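Long-range contacts in putative citrate lyase, alfa subunit (Streptococcus mutans, PDB 2HJ0), which belongs to the CitF family of citrate lyase alpha subunits, alpha/beta proteins with large mixed sheets flanked by helices, and probably serves as such a subunit: residues Arg246-Pro251 / Ser284-Arg289; Leu254-Tyr259 / Val442-Ile447; Glu258-Val263 / Met409-Ser414; Ser275-Thr280 / Phe304-Ile309. All coordinates share one frame; numbering follows the deposited sequence.

Contact 1 of 4, residues Arg246-Pro251 / Ser284-Arg289; sequences RYTKNP and SLAVTR
Tyr-247 lays its whole side chain across Leu-285, Ala-286, Thr-288 and Arg-289 of the helix, and following it outward accounts for most of the contact. At the root, Tyr-247 CB meets the guanidinium of Arg-289, with NH2 3.7 Å away. One ring flank faces the helix backbone: Tyr-247 CD1 lies 3.5 Å from Ala-286 CA and also reaches the side chain of Leu-285, while CE1 comes to 3.7 Å from Leu-285 O. Over one ring face sits Arg-289 CB, 4.2 Å from the centroid and displaced toward the rim near CE2 and CZ, a CH-pi contact. The guanidinium stands nearly upright to the ring, the two planes being 80° apart, so it does not stack. At the tip, Tyr-247 OH and Thr-288 OG1 share a hydrogen bond of 2.8 Å, with Thr-288 OG1 near the ring plane; either hydroxyl could be the donor. Alongside, Thr-248 CG2 touches Ala-286 CB at 4.0 Å. Its OG1 accepts from Asn-250 N in an ST turn and is also bonded to Glu-253. The loop thus runs beside helix 282-297 and enters helix 251-265, with Ala-312 of helix 311-318 also touching Tyr-247.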
loop_
_atom_site.group_PDB
_atom_site.type_symbol
_atom_site.label_atom_id
_atom_site.label_comp_id
_atom_site.label_asym_id
_atom_site.label_seq_id
_atom_site.Cartn_x
_atom_site.Cartn_y
_atom_site.Cartn_z
ATOM N N ARG A 246 -32.576 -6.337 4.404
ATOM C CA ARG A 246 -32.919 -7.397 5.336
ATOM C C ARG A 246 -32.983 -8.745 4.624
ATOM O O ARG A 246 -32.976 -8.809 3.395
ATOM C CB ARG A 246 -34.264 -7.088 6.016
ATOM C CG ARG A 246 -34.591 -7.965 7.240
ATOM C CD ARG A 246 -33.563 -7.787 8.371
ATOM N NE ARG A 246 -33.872 -8.576 9.572
ATOM C CZ ARG A 246 -34.934 -8.387 10.354
ATOM N NH1 ARG A 246 -35.811 -7.429 10.075
ATOM N NH2 ARG A 246 -35.114 -9.156 11.423
ATOM N N TYR A 247 -33.035 -9.813 5.414
ATOM C CA TYR A 247 -33.100 -11.170 4.900
ATOM C C TYR A 247 -34.359 -11.422 4.084
ATOM O O TYR A 247 -35.256 -10.587 4.025
ATOM C CB TYR A 247 -33.062 -12.171 6.047
ATOM C CG TYR A 247 -31.799 -12.147 6.866
ATOM C CD1 TYR A 247 -30.561 -12.440 6.293
ATOM C CD2 TYR A 247 -31.846 -11.861 8.226
ATOM C CE1 TYR A 247 -29.400 -12.452 7.061
ATOM C CE2 TYR A 247 -30.698 -11.871 9.000
ATOM C CZ TYR A 247 -29.478 -12.167 8.414
ATOM O OH TYR A 247 -28.350 -12.182 9.200
ATOM N N THR A 248 -34.428 -12.593 3.468
ATOM C CA THR A 248 -35.575 -12.953 2.654
ATOM C C THR A 248 -36.754 -13.446 3.491
ATOM O O THR A 248 -36.619 -13.718 4.682
ATOM C CB THR A 248 -35.185 -14.036 1.636
ATOM O OG1 THR A 248 -36.321 -14.385 0.838
ATOM C CG2 THR A 248 -34.665 -15.271 2.350
ATOM N N LYS A 249 -37.911 -13.559 2.852
ATOM C CA LYS A 249 -39.134 -14.012 3.504
ATOM C C LYS A 249 -39.623 -15.263 2.795
ATOM O O LYS A 249 -40.446 -16.003 3.324
ATOM C CB LYS A 249 -40.195 -12.922 3.406
ATOM C CG LYS A 249 -39.701 -11.559 3.844
ATOM C CD LYS A 249 -39.650 -11.446 5.359
ATOM C CE LYS A 249 -40.934 -10.852 5.881
ATOM N NZ LYS A 249 -41.153 -9.502 5.285
ATOM N N ASN A 250 -39.109 -15.485 1.588
ATOM C CA ASN A 250 -39.482 -16.645 0.786
ATOM C C ASN A 250 -39.151 -17.941 1.503
ATOM O O ASN A 250 -37.981 -18.303 1.647
ATOM C CB ASN A 250 -38.757 -16.638 -0.549
ATOM C CG ASN A 250 -39.115 -17.838 -1.389
ATOM O OD1 ASN A 250 -40.258 -17.984 -1.814
ATOM N ND2 ASN A 250 -38.145 -18.722 -1.617
ATOM N N PRO A 251 -40.182 -18.681 1.929
ATOM C CA PRO A 251 -39.990 -19.949 2.644
ATOM C C PRO A 251 -39.059 -20.938 1.952
ATOM O O PRO A 251 -38.248 -21.593 2.608
ATOM C CB PRO A 251 -41.409 -20.483 2.783
ATOM C CG PRO A 251 -42.076 -19.959 1.542
ATOM C CD PRO A 251 -41.576 -18.535 1.482
ATOM N N SER A 284 -28.334 -17.373 -0.016
ATOM C CA SER A 284 -26.909 -17.319 0.295
ATOM C C SER A 284 -26.629 -16.318 1.415
ATOM O O SER A 284 -25.672 -16.479 2.177
ATOM C CB SER A 284 -26.103 -16.925 -0.940
ATOM O OG SER A 284 -26.379 -15.584 -1.286
ATOM N N LEU A 285 -27.450 -15.279 1.515
ATOM C CA LEU A 285 -27.267 -14.290 2.568
ATOM C C LEU A 285 -27.951 -14.743 3.845
ATOM O O LEU A 285 -27.361 -14.705 4.909
ATOM C CB LEU A 285 -27.838 -12.937 2.137
ATOM C CG LEU A 285 -28.056 -11.845 3.195
ATOM C CD1 LEU A 285 -26.784 -11.508 3.947
ATOM C CD2 LEU A 285 -28.582 -10.628 2.485
ATOM N N ALA A 286 -29.197 -15.182 3.718
ATOM C CA ALA A 286 -29.982 -15.622 4.859
ATOM C C ALA A 286 -29.294 -16.690 5.692
ATOM O O ALA A 286 -29.514 -16.786 6.897
ATOM C CB ALA A 286 -31.329 -16.132 4.386
ATOM N N VAL A 287 -28.468 -17.501 5.052
ATOM C CA VAL A 287 -27.776 -18.557 5.762
ATOM C C VAL A 287 -27.131 -18.032 7.046
ATOM O O VAL A 287 -27.026 -18.767 8.022
ATOM C CB VAL A 287 -26.706 -19.212 4.852
ATOM C CG1 VAL A 287 -25.601 -18.216 4.555
ATOM C CG2 VAL A 287 -26.148 -20.454 5.503
ATOM N N THR A 288 -26.721 -16.764 7.058
ATOM C CA THR A 288 -26.085 -16.200 8.250
ATOM C C THR A 288 -27.018 -16.153 9.467
ATOM O O THR A 288 -26.561 -16.236 10.606
ATOM C CB THR A 288 -25.534 -14.765 8.014
ATOM O OG1 THR A 288 -26.620 -13.852 7.860
ATOM C CG2 THR A 288 -24.675 -14.711 6.797
ATOM N N ARG A 289 -28.318 -16.015 9.233
ATOM C CA ARG A 289 -29.282 -15.973 10.329
ATOM C C ARG A 289 -29.248 -17.273 11.111
ATOM O O ARG A 289 -29.065 -17.268 12.331
ATOM C CB ARG A 289 -30.707 -15.749 9.806
ATOM C CG ARG A 289 -31.785 -16.011 10.844
ATOM C CD ARG A 289 -33.171 -16.122 10.232
ATOM N NE ARG A 289 -33.702 -14.837 9.785
ATOM C CZ ARG A 289 -34.808 -14.711 9.059
ATOM N NH1 ARG A 289 -35.483 -15.795 8.701
ATOM N NH2 ARG A 289 -35.240 -13.507 8.692
#

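Contact 2 of 4, residues Leu254-Tyr259 / Val442-Ile447; sequences LLIAEY and VTEVGI
The connection of the beta-hairpin made by antiparallel strands 440-442 and 447-449 packs on helix 251-265, where Ile-256 and Tyr-259 meet Val-442 to Ile-447. Ile-256 uses both branches. Its CG1 lies 3.6 Å from Glu-444 N, and its CG2, anti to the backbone N, stands 4.1 Å from Val-442 CG1 where the two side chains pass with opposed directions. Glu-444 lies alongside Ile-256 with the same heading, its carboxylate going on to accept from Leu-416 N. Leu-255 comes at Glu-444 roughly perpendicularly, its CD2 3.4 Å from Glu-444 O. At the hairpin end Thr-443 bonds within the turn: OG1 accepts from Val-445 N at 3.1 Å, an ST turn, and donates to Gly-446 O, which also takes Thr-443 N and is therefore gripped twice. Tyr-259 is held at two levels. Its CB rests on Val-442 CG1, 3.6 Å away, and on Ile-447 CD1, 3.9 Å away. Farther out, two backbone carbonyls approach the ring at its edge: Thr-443 O lies 3.5 Å from Tyr-259 CD2, and Glu-444 O is in the ring plane by CE2. Val-465, from a loop, touches both Tyr-259 and Ile-447.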
loop_
_atom_site.group_PDB
_atom_site.type_symbol
_atom_site.label_atom_id
_atom_site.label_comp_id
_atom_site.label_asym_id
_atom_site.label_seq_id
_atom_site.Cartn_x
_atom_site.Cartn_y
_atom_site.Cartn_z
ATOM N N LEU A 254 -35.568 -19.693 2.529
ATOM C CA LEU A 254 -35.212 -19.873 3.940
ATOM C C LEU A 254 -34.872 -21.328 4.279
ATOM O O LEU A 254 -34.032 -21.600 5.143
ATOM C CB LEU A 254 -36.343 -19.389 4.855
ATOM C CG LEU A 254 -36.439 -17.891 5.088
ATOM C CD1 LEU A 254 -37.653 -17.580 5.922
ATOM C CD2 LEU A 254 -35.173 -17.420 5.772
ATOM N N LEU A 255 -35.529 -22.262 3.606
ATOM C CA LEU A 255 -35.263 -23.668 3.839
ATOM C C LEU A 255 -33.883 -23.975 3.285
ATOM O O LEU A 255 -33.083 -24.665 3.914
ATOM C CB LEU A 255 -36.296 -24.528 3.120
ATOM C CG LEU A 255 -36.258 -26.035 3.376
ATOM C CD1 LEU A 255 -36.945 -26.326 4.684
ATOM C CD2 LEU A 255 -36.968 -26.763 2.253
ATOM N N ILE A 256 -33.609 -23.451 2.095
ATOM C CA ILE A 256 -32.323 -23.673 1.461
ATOM C C ILE A 256 -31.244 -23.082 2.356
ATOM O O ILE A 256 -30.222 -23.722 2.613
ATOM C CB ILE A 256 -32.268 -23.037 0.038
ATOM C CG1 ILE A 256 -33.293 -23.730 -0.869
ATOM C CG2 ILE A 256 -30.877 -23.195 -0.561
ATOM C CD1 ILE A 256 -33.407 -23.157 -2.243
ATOM N N ALA A 257 -31.477 -21.872 2.848
ATOM C CA ALA A 257 -30.517 -21.229 3.734
ATOM C C ALA A 257 -30.271 -22.103 4.947
ATOM O O ALA A 257 -29.124 -22.361 5.302
ATOM C CB ALA A 257 -31.040 -19.873 4.180
ATOM N N GLU A 258 -31.352 -22.563 5.575
ATOM C CA GLU A 258 -31.224 -23.394 6.766
ATOM C C GLU A 258 -30.451 -24.678 6.512
ATOM O O GLU A 258 -29.609 -25.059 7.325
ATOM C CB GLU A 258 -32.594 -23.712 7.370
ATOM C CG GLU A 258 -32.497 -24.627 8.581
ATOM C CD GLU A 258 -33.644 -24.474 9.575
ATOM O OE1 GLU A 258 -34.827 -24.497 9.139
ATOM O OE2 GLU A 258 -33.355 -24.351 10.800
ATOM N N TYR A 259 -30.735 -25.346 5.396
ATOM C CA TYR A 259 -30.014 -26.570 5.071
ATOM C C TYR A 259 -28.532 -26.217 4.905
ATOM O O TYR A 259 -27.653 -26.950 5.365
ATOM C CB TYR A 259 -30.545 -27.208 3.777
ATOM C CG TYR A 259 -31.791 -28.078 3.924
ATOM C CD1 TYR A 259 -32.060 -28.773 5.108
ATOM C CD2 TYR A 259 -32.672 -28.256 2.850
ATOM C CE1 TYR A 259 -33.172 -29.618 5.213
ATOM C CE2 TYR A 259 -33.780 -29.096 2.945
ATOM C CZ TYR A 259 -34.026 -29.771 4.121
ATOM O OH TYR A 259 -35.141 -30.586 4.204
ATOM N N VAL A 442 -26.594 -27.271 -2.278
ATOM C CA VAL A 442 -27.773 -27.268 -1.417
ATOM C C VAL A 442 -29.011 -26.746 -2.157
ATOM O O VAL A 442 -28.964 -25.691 -2.788
ATOM C CB VAL A 442 -27.531 -26.391 -0.165
ATOM C CG1 VAL A 442 -28.731 -26.451 0.767
ATOM C CG2 VAL A 442 -26.274 -26.850 0.553
ATOM N N THR A 443 -30.107 -27.500 -2.074
ATOM C CA THR A 443 -31.374 -27.139 -2.712
ATOM C C THR A 443 -32.503 -27.282 -1.697
ATOM O O THR A 443 -32.249 -27.566 -0.527
ATOM C CB THR A 443 -31.684 -28.061 -3.894
ATOM O OG1 THR A 443 -31.981 -29.379 -3.409
ATOM C CG2 THR A 443 -30.499 -28.132 -4.831
ATOM N N GLU A 444 -33.751 -27.101 -2.122
ATOM C CA GLU A 444 -34.849 -27.233 -1.165
ATOM C C GLU A 444 -35.251 -28.695 -1.003
ATOM O O GLU A 444 -36.057 -29.052 -0.145
ATOM C CB GLU A 444 -36.052 -26.378 -1.585
ATOM C CG GLU A 444 -36.872 -26.883 -2.759
ATOM C CD GLU A 444 -36.243 -26.605 -4.125
ATOM O OE1 GLU A 444 -36.989 -26.612 -5.124
ATOM O OE2 GLU A 444 -35.021 -26.387 -4.208
ATOM N N VAL A 445 -34.638 -29.543 -1.818
ATOM C CA VAL A 445 -34.916 -30.963 -1.801
ATOM C C VAL A 445 -33.827 -31.719 -1.053
ATOM O O VAL A 445 -33.986 -32.893 -0.716
ATOM C CB VAL A 445 -35.026 -31.481 -3.229
ATOM C CG1 VAL A 445 -35.369 -32.953 -3.236
ATOM C CG2 VAL A 445 -36.096 -30.689 -3.955
ATOM N N GLY A 446 -32.721 -31.036 -0.782
ATOM C CA GLY A 446 -31.638 -31.674 -0.071
ATOM C C GLY A 446 -30.258 -31.222 -0.486
ATOM O O GLY A 446 -30.089 -30.242 -1.207
ATOM N N ILE A 447 -29.269 -31.980 -0.027
ATOM C CA ILE A 447 -27.854 -31.727 -0.271
ATOM C C ILE A 447 -27.246 -32.727 -1.255
ATOM O O ILE A 447 -27.618 -33.895 -1.252
ATOM C CB ILE A 447 -27.100 -31.805 1.085
ATOM C CG1 ILE A 447 -26.932 -30.400 1.649
ATOM C CG2 ILE A 447 -25.773 -32.536 0.951
ATOM C CD1 ILE A 447 -28.237 -29.705 1.861
#

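Contact 3 of 4, residues Glu258-Val263 / Met409-Ser414; sequences EYAAKV and MSLVIS
Ala-260 and Val-263, one helical turn apart, face the side chains of Met-409, Leu-411 and Ile-413 on a strand that runs almost antiparallel to the helix. The short axes make an angle of 168° and approach to 9.8 Å, a spacing bridged mainly by apolar side chains, with two helix carbonyls also touched. The closer part centres on Ala-260. Its CB meets Ile-413 CG2 at 3.7 Å; that methyl is anti to the carbonyl carbon of Ile-413, beside the backbone N, whereas CG1 lies between the backbone N and the carbonyl carbon (chi1 72°). The same CB has Leu-411 CD2 4.2 Å away. This one leucine methyl also comes to 3.6 Å from Ala-260 O and to 4.1 Å from Val-263 CB, so it spans the turn between the two helix residues. Toward Met-409 the fit is looser. The selenomethionine chain is extended through SE and bends at chi3 (77°), which sets CE near the helix; even so, CE remains 4.1 Å from Val-263 O and 4.4 Å from Val-263 CG1. All five touching residues are buried. The solvent side belongs to the helix, where Glu-258 and Lys-262 are partly exposed and neither touches the strand. Around this interface, the strand hydrogen-bonds through its backbone to strands 369-372 and 440-442, its neighbours in a mixed sheet. Helix 282-297 packs beside helix 251-265 on the sheet face carrying Ile-413, with Val-287 on Ala-260 and Ala-283 on Ile-413.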
loop_
_atom_site.group_PDB
_atom_site.type_symbol
_atom_site.label_atom_id
_atom_site.label_comp_id
_atom_site.label_asym_id
_atom_site.label_seq_id
_atom_site.Cartn_x
_atom_site.Cartn_y
_atom_site.Cartn_z
ATOM N N GLU A 258 -31.352 -22.563 5.575
ATOM C CA GLU A 258 -31.224 -23.394 6.766
ATOM C C GLU A 258 -30.451 -24.678 6.512
ATOM O O GLU A 258 -29.609 -25.059 7.325
ATOM C CB GLU A 258 -32.594 -23.712 7.370
ATOM C CG GLU A 258 -32.497 -24.627 8.581
ATOM C CD GLU A 258 -33.644 -24.474 9.575
ATOM O OE1 GLU A 258 -34.827 -24.497 9.139
ATOM O OE2 GLU A 258 -33.355 -24.351 10.800
ATOM N N TYR A 259 -30.735 -25.346 5.396
ATOM C CA TYR A 259 -30.014 -26.570 5.071
ATOM C C TYR A 259 -28.532 -26.217 4.905
ATOM O O TYR A 259 -27.653 -26.950 5.365
ATOM C CB TYR A 259 -30.545 -27.208 3.777
ATOM C CG TYR A 259 -31.791 -28.078 3.924
ATOM C CD1 TYR A 259 -32.060 -28.773 5.108
ATOM C CD2 TYR A 259 -32.672 -28.256 2.850
ATOM C CE1 TYR A 259 -33.172 -29.618 5.213
ATOM C CE2 TYR A 259 -33.780 -29.096 2.945
ATOM C CZ TYR A 259 -34.026 -29.771 4.121
ATOM O OH TYR A 259 -35.141 -30.586 4.204
ATOM N N ALA A 260 -28.260 -25.084 4.261
ATOM C CA ALA A 260 -26.886 -24.642 4.054
ATOM C C ALA A 260 -26.152 -24.455 5.382
ATOM O O ALA A 260 -25.018 -24.910 5.547
ATOM C CB ALA A 260 -26.872 -23.345 3.259
ATOM N N ALA A 261 -26.799 -23.786 6.330
ATOM C CA ALA A 261 -26.188 -23.561 7.637
ATOM C C ALA A 261 -25.908 -24.870 8.377
ATOM O O ALA A 261 -24.891 -24.986 9.066
ATOM C CB ALA A 261 -27.072 -22.665 8.480
ATOM N N LYS A 262 -26.800 -25.856 8.232
ATOM C CA LYS A 262 -26.612 -27.146 8.898
ATOM C C LYS A 262 -25.395 -27.847 8.324
ATOM O O LYS A 262 -24.690 -28.561 9.034
ATOM C CB LYS A 262 -27.842 -28.044 8.744
ATOM C CG LYS A 262 -29.018 -27.678 9.639
ATOM C CD LYS A 262 -30.285 -28.488 9.275
ATOM C CE LYS A 262 -31.539 -28.031 10.046
ATOM N NZ LYS A 262 -32.770 -28.712 9.538
ATOM N N VAL A 263 -25.140 -27.637 7.040
ATOM C CA VAL A 263 -23.982 -28.262 6.431
ATOM C C VAL A 263 -22.712 -27.632 7.020
ATOM O O VAL A 263 -21.774 -28.343 7.375
ATOM C CB VAL A 263 -24.004 -28.110 4.900
ATOM C CG1 VAL A 263 -22.757 -28.723 4.298
ATOM C CG2 VAL A 263 -25.239 -28.778 4.339
HETATM N N MSE A 409 -14.210 -25.592 1.988
HETATM C CA MSE A 409 -15.458 -26.223 1.586
HETATM C C MSE A 409 -16.388 -25.231 0.908
HETATM O O MSE A 409 -16.876 -24.283 1.529
HETATM C CB MSE A 409 -16.146 -26.845 2.795
HETATM C CG MSE A 409 -17.479 -27.483 2.476
HETATM SE SE MSE A 409 -18.232 -28.276 4.074
HETATM C CE MSE A 409 -18.871 -26.684 4.931
ATOM N N SER A 410 -16.626 -25.472 -0.375
ATOM C CA SER A 410 -17.482 -24.619 -1.182
ATOM C C SER A 410 -18.924 -25.087 -1.243
ATOM O O SER A 410 -19.202 -26.230 -1.610
ATOM C CB SER A 410 -16.930 -24.528 -2.603
ATOM O OG SER A 410 -15.822 -23.653 -2.650
ATOM N N LEU A 411 -19.844 -24.196 -0.886
ATOM C CA LEU A 411 -21.263 -24.516 -0.943
ATOM C C LEU A 411 -21.917 -23.714 -2.046
ATOM O O LEU A 411 -21.732 -22.505 -2.136
ATOM C CB LEU A 411 -21.961 -24.186 0.373
ATOM C CG LEU A 411 -22.233 -25.370 1.290
ATOM C CD1 LEU A 411 -20.895 -25.950 1.737
ATOM C CD2 LEU A 411 -23.058 -24.923 2.486
ATOM N N VAL A 412 -22.664 -24.394 -2.902
ATOM C CA VAL A 412 -23.384 -23.717 -3.971
ATOM C C VAL A 412 -24.864 -24.013 -3.719
ATOM O O VAL A 412 -25.356 -25.118 -3.984
ATOM C CB VAL A 412 -22.962 -24.232 -5.385
ATOM C CG1 VAL A 412 -23.865 -23.642 -6.452
ATOM C CG2 VAL A 412 -21.514 -23.849 -5.671
ATOM N N ILE A 413 -25.566 -23.033 -3.167
ATOM C CA ILE A 413 -26.978 -23.215 -2.886
ATOM C C ILE A 413 -27.829 -22.482 -3.901
ATOM O O ILE A 413 -27.467 -21.407 -4.367
ATOM C CB ILE A 413 -27.341 -22.724 -1.463
ATOM C CG1 ILE A 413 -27.295 -21.199 -1.394
ATOM C CG2 ILE A 413 -26.371 -23.304 -0.450
ATOM C CD1 ILE A 413 -27.768 -20.659 -0.072
ATOM N N SER A 414 -28.960 -23.086 -4.249
ATOM C CA SER A 414 -29.888 -22.508 -5.219
ATOM C C SER A 414 -31.154 -23.346 -5.424
ATOM O O SER A 414 -31.096 -24.578 -5.508
ATOM C CB SER A 414 -29.216 -22.322 -6.573
ATOM O OG SER A 414 -30.207 -21.990 -7.525
#

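Contact 4 of 4, residues Ser275-Thr280 / Phe304-Ile309; sequences SFQTGT and FALGGI
Phe-276 of the weakly bonded strand 275-277 pairs in parallel with Ala-305, Phe-276 CA lying 5.3 Å from Ala-305 CA, and the backbone of Phe-276 supplies both hydrogen bonds that cross between the segments. Its N-H donates to Phe-304 O at 3.4 Å, a weak bond, and its carbonyl accepts from Leu-306 N at 3.3 Å. The latter donor approaches with a C=O...N angle of 153° and is tilted 18° from the carbonyl plane. Phe-276 thus straddles Ala-305, whose CA is also 3.3 Å from Phe-276 O in a CA-H...O contact. On the other sides of this pair, Gln-277 bonds through its backbone to Ile-369 and Val-371, and Ala-305 to Lys-324 and Leu-326. The buried polar side chains find their partners beyond the pair: Ser-275 OG, set between the backbone N and the carbonyl carbon (chi1 56°), is bonded to Gln-366 O and Asp-368 N, and Gln-277 OE1, on an extended chain, to Tyr-354 OH. Ser-275 CB lies over a face of the Phe-304 ring, 3.6 Å from the centroid, as a CH-pi contact. Gln-277 OE1 passes 3.6 Å from Gly-307 CA. Phe-276 turns a ring face to Ala-305 CB, 4.1 Å from CZ. Past strand 275-277, Thr-280 CG2 touches Gly-308 O at 3.7 Å. Strand 275-277, helix 282-297 and strand 302-305 follow one another in the chain, and the adjacent parallel strands make this a beta-alpha-beta crossover, as expected of a Rossmann-like sheet.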
loop_
_atom_site.group_PDB
_atom_site.type_symbol
_atom_site.label_atom_id
_atom_site.label_comp_id
_atom_site.label_asym_id
_atom_site.label_seq_id
_atom_site.Cartn_x
_atom_site.Cartn_y
_atom_site.Cartn_z
ATOM N N SER A 275 -13.399 -19.238 9.666
ATOM C CA SER A 275 -13.707 -18.123 8.775
ATOM C C SER A 275 -14.800 -18.497 7.790
ATOM O O SER A 275 -15.052 -19.676 7.557
ATOM C CB SER A 275 -12.456 -17.705 7.999
ATOM O OG SER A 275 -11.908 -18.802 7.287
ATOM N N PHE A 276 -15.439 -17.495 7.202
ATOM C CA PHE A 276 -16.494 -17.762 6.247
ATOM C C PHE A 276 -16.887 -16.539 5.426
ATOM O O PHE A 276 -16.585 -15.391 5.776
ATOM C CB PHE A 276 -17.739 -18.273 6.968
ATOM C CG PHE A 276 -18.394 -17.238 7.830
ATOM C CD1 PHE A 276 -17.891 -16.942 9.088
ATOM C CD2 PHE A 276 -19.467 -16.507 7.356
ATOM C CE1 PHE A 276 -18.447 -15.926 9.852
ATOM C CE2 PHE A 276 -20.026 -15.489 8.121
ATOM C CZ PHE A 276 -19.515 -15.198 9.368
ATOM N N GLN A 277 -17.586 -16.809 4.332
ATOM C CA GLN A 277 -18.085 -15.766 3.462
ATOM C C GLN A 277 -19.477 -16.196 3.006
ATOM O O GLN A 277 -19.668 -17.326 2.564
ATOM C CB GLN A 277 -17.164 -15.576 2.252
ATOM C CG GLN A 277 -17.630 -14.474 1.318
ATOM C CD GLN A 277 -16.859 -14.425 0.021
ATOM O OE1 GLN A 277 -15.699 -14.017 -0.028
ATOM N NE2 GLN A 277 -17.505 -14.855 -1.046
ATOM N N THR A 278 -20.453 -15.303 3.157
ATOM C CA THR A 278 -21.824 -15.587 2.740
ATOM C C THR A 278 -22.233 -14.647 1.630
ATOM O O THR A 278 -21.523 -13.695 1.304
ATOM C CB THR A 278 -22.838 -15.424 3.887
ATOM O OG1 THR A 278 -22.650 -14.150 4.509
ATOM C CG2 THR A 278 -22.663 -16.530 4.913
ATOM N N GLY A 279 -23.400 -14.917 1.062
ATOM C CA GLY A 279 -23.901 -14.112 -0.034
ATOM C C GLY A 279 -24.280 -12.689 0.308
ATOM O O GLY A 279 -24.188 -12.243 1.453
ATOM N N THR A 280 -24.717 -11.969 -0.712
ATOM C CA THR A 280 -25.128 -10.591 -0.539
ATOM C C THR A 280 -26.635 -10.450 -0.756
ATOM O O THR A 280 -27.135 -9.348 -0.947
ATOM C CB THR A 280 -24.373 -9.663 -1.524
ATOM O OG1 THR A 280 -24.598 -10.107 -2.867
ATOM C CG2 THR A 280 -22.886 -9.685 -1.243
ATOM N N PHE A 304 -13.021 -14.281 11.345
ATOM C CA PHE A 304 -13.317 -13.203 10.408
ATOM C C PHE A 304 -14.289 -13.589 9.303
ATOM O O PHE A 304 -14.490 -14.765 9.011
ATOM C CB PHE A 304 -12.030 -12.646 9.765
ATOM C CG PHE A 304 -11.398 -13.575 8.759
ATOM C CD1 PHE A 304 -10.487 -14.543 9.163
ATOM C CD2 PHE A 304 -11.748 -13.515 7.417
ATOM C CE1 PHE A 304 -9.939 -15.430 8.248
ATOM C CE2 PHE A 304 -11.202 -14.407 6.500
ATOM C CZ PHE A 304 -10.299 -15.359 6.917
ATOM N N ALA A 305 -14.894 -12.565 8.713
ATOM C CA ALA A 305 -15.822 -12.714 7.609
ATOM C C ALA A 305 -15.195 -11.942 6.428
ATOM O O ALA A 305 -14.468 -10.956 6.625
ATOM C CB ALA A 305 -17.160 -12.127 7.984
ATOM N N LEU A 306 -15.482 -12.383 5.206
ATOM C CA LEU A 306 -14.907 -11.752 4.025
ATOM C C LEU A 306 -15.909 -11.356 2.957
ATOM O O LEU A 306 -17.118 -11.428 3.147
ATOM C CB LEU A 306 -13.889 -12.708 3.407
ATOM C CG LEU A 306 -13.072 -12.251 2.205
ATOM C CD1 LEU A 306 -12.240 -11.041 2.597
ATOM C CD2 LEU A 306 -12.178 -13.395 1.728
ATOM N N GLY A 307 -15.369 -10.912 1.829
ATOM C CA GLY A 307 -16.175 -10.559 0.672
ATOM C C GLY A 307 -16.810 -9.194 0.590
ATOM O O GLY A 307 -16.209 -8.166 0.915
ATOM N N GLY A 308 -18.023 -9.224 0.051
ATOM C CA GLY A 308 -18.834 -8.046 -0.083
ATOM C C GLY A 308 -19.620 -8.122 1.201
ATOM O O GLY A 308 -20.395 -9.058 1.423
ATOM N N ILE A 309 -19.380 -7.144 2.059
ATOM C CA ILE A 309 -20.009 -7.074 3.352
ATOM C C ILE A 309 -21.415 -6.525 3.252
ATOM O O ILE A 309 -21.707 -5.744 2.359
ATOM C CB ILE A 309 -19.163 -6.196 4.261
ATOM C CG1 ILE A 309 -17.721 -6.713 4.241
ATOM C CG2 ILE A 309 -19.746 -6.167 5.663
ATOM C CD1 ILE A 309 -17.573 -8.202 4.555
#

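Overall arrangement
From the N terminus, the loop 246-251 comes first and contact 1 closes it onto helix 282-297, enclosing helix 251-265 and strand 275-277. Contacts 2 and 3 both start from helix 251-265, sharing Glu-258 and Tyr-259, and close much longer loops, to the hairpin at 442-447 and to strand 409-413; their centres are about 7 Å apart. Contact 4, the pairing 275-280 with 304-309, is nested inside both of these loops and touches neither. Contact 1 crosses all three others and touches each. Helices 251-265 and 282-297 pack together, and contacts 3 and 4 reach the same mixed sheet at strands separated by strand 369-372.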